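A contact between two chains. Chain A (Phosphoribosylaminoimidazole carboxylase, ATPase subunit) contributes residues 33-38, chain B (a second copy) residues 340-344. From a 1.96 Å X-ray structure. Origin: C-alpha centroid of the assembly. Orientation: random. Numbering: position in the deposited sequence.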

# COMPACT_ATOMS: atom_id res chain seq x y z
N ALA A 33 7.12 -4.65 1.35
CA ALA A 33 7.71 -5.62 2.26
C ALA A 33 7.39 -5.33 3.73
O ALA A 33 7.16 -6.25 4.51
N LYS A 34 7.41 -4.05 4.11
CA LYS A 34 7.10 -3.64 5.49
C LYS A 34 5.65 -3.98 5.89
O LYS A 34 5.40 -4.35 7.05
N GLU A 35 4.70 -3.86 4.96
CA GLU A 35 3.30 -4.24 5.24
C GLU A 35 3.24 -5.70 5.68
O GLU A 35 2.40 -6.07 6.48
N MET A 36 4.15 -6.51 5.15
CA MET A 36 4.15 -7.93 5.42
C MET A 36 5.09 -8.31 6.56
O MET A 36 5.29 -9.48 6.83
N GLY A 37 5.69 -7.31 7.20
CA GLY A 37 6.49 -7.54 8.39
C GLY A 37 7.95 -7.88 8.13
O GLY A 37 8.58 -8.48 8.99
N TYR A 38 8.48 -7.50 6.97
CA TYR A 38 9.90 -7.68 6.69
C TYR A 38 10.72 -6.49 7.14
O TYR A 38 10.23 -5.36 7.18
N TYR B 340 -4.19 -11.67 1.82
CA TYR B 340 -3.25 -10.55 1.82
C TYR B 340 -2.83 -10.28 3.25
O TYR B 340 -3.62 -9.80 4.06
N LEU B 341 -1.59 -10.67 3.53
CA LEU B 341 -1.04 -10.69 4.88
C LEU B 341 -0.46 -9.34 5.28
O LEU B 341 0.24 -8.70 4.50
N HIS B 342 -0.80 -8.91 6.50
CA HIS B 342 -0.26 -7.69 7.07
C HIS B 342 0.23 -8.05 8.45
O HIS B 342 -0.52 -8.57 9.27
N LEU B 343 1.51 -7.80 8.69
CA LEU B 343 2.11 -8.08 9.99
C LEU B 343 2.83 -6.86 10.52
O LEU B 343 3.56 -6.18 9.79
N TYR B 344 2.64 -6.60 11.81
CA TYR B 344 2.93 -5.28 12.36
C TYR B 344 4.33 -5.06 12.93
O TYR B 344 4.64 -3.96 13.37

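This is a small, mixed contact in which the end of a helix in chain A meets a strand in chain B, held by two hydrogen bonds that both involve A:Glu35. The first is made by backbone: B:Leu343 N donates to A:Glu35 O at 2.9 Å. A:Glu35 O also receives a CA-H...O contact from B:His342 CA at 3.2 Å. The second is made by side chains. A:Glu35 has CA-to-CB sideways to the strand, but with chi1 and chi2 both m its carboxylate comes nearer. B:His342, also sideways with chi1 m, donates from ND1 to A:Glu35 OE2 at 2.9 Å. The oxygen lies at the ring edge, near its plane, as a ring nitrogen donor requires. B:His342 NE2 is bonded elsewhere in the structure.

Beyond the hydrogen bonds, side-chain carbons of A:Met36 and B:Leu343 rest against backbone oxygens of the other chain. A:Met36 (m, t, m) points away, yet its CG lies 3.3 Å from B:Leu341 O. B:Leu343 (m, t) places CD1 3.8 Å from A:Met36 O, which is buried without a polar partner. A:Gly37 has positive phi and closes a Schellman motif. A CB there would clash with B:Leu343 CB, and its backbone angles alone already call for glycine. A:Gly37 CA lies 3.5 Å from B:Leu343 O.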

# COMPACT_ATOMS: atom_id res chain seq x y z
CB ALA A 33 9.22 -5.69 2.06
CB LYS A 34 7.36 -2.14 5.66
CG LYS A 34 8.33 -1.79 6.80
CD LYS A 34 9.76 -2.01 6.42
CE LYS A 34 10.69 -1.08 7.21
NZ LYS A 34 11.07 -1.63 8.55
CB GLU A 35 2.36 -4.04 4.04
CG GLU A 35 1.87 -2.59 3.81
CD GLU A 35 0.84 -2.06 4.84
OE1 GLU A 35 0.50 -0.84 4.73
OE2 GLU A 35 0.38 -2.81 5.75
CB MET A 36 4.49 -8.73 4.16
CG MET A 36 3.31 -8.93 3.22
SD MET A 36 3.78 -9.93 1.78
CE MET A 36 4.73 -8.75 0.84
CB TYR A 38 10.17 -7.93 5.19
CG TYR A 38 9.66 -9.27 4.73
CD1 TYR A 38 10.45 -10.42 4.84
CD2 TYR A 38 8.38 -9.39 4.19
CE1 TYR A 38 9.98 -11.65 4.43
CE2 TYR A 38 7.89 -10.63 3.77
CZ TYR A 38 8.69 -11.75 3.89
OH TYR A 38 8.22 -12.96 3.47
CB TYR B 340 -3.80 -9.34 1.04
CG TYR B 340 -4.05 -9.75 -0.40
CD1 TYR B 340 -5.27 -10.32 -0.78
CD2 TYR B 340 -3.04 -9.67 -1.37
CE1 TYR B 340 -5.51 -10.76 -2.07
CE2 TYR B 340 -3.27 -10.12 -2.69
CZ TYR B 340 -4.50 -10.66 -3.03
OH TYR B 340 -4.76 -11.11 -4.32
CB LEU B 341 0.04 -11.76 4.96
CG LEU B 341 0.76 -12.03 6.29
CD1 LEU B 341 -0.24 -12.47 7.35
CD2 LEU B 341 1.84 -13.09 6.06
CB HIS B 342 -1.32 -6.58 7.15
CG HIS B 342 -1.83 -6.14 5.81
ND1 HIS B 342 -1.37 -5.01 5.18
CD2 HIS B 342 -2.75 -6.69 4.98
CE1 HIS B 342 -1.99 -4.87 4.02
NE2 HIS B 342 -2.82 -5.88 3.87
CB LEU B 343 3.07 -9.28 9.91
CG LEU B 343 2.39 -10.64 9.65
CD1 LEU B 343 3.43 -11.67 9.25
CD2 LEU B 343 1.59 -11.10 10.87
CB TYR B 344 1.90 -4.93 13.44
CG TYR B 344 0.45 -5.11 13.04
CD1 TYR B 344 -0.50 -5.49 14.00
CD2 TYR B 344 0.01 -4.88 11.72
CE1 TYR B 344 -1.85 -5.63 13.68
CE2 TYR B 344 -1.36 -5.02 11.38
CZ TYR B 344 -2.28 -5.40 12.38
OH TYR B 344 -3.61 -5.58 12.10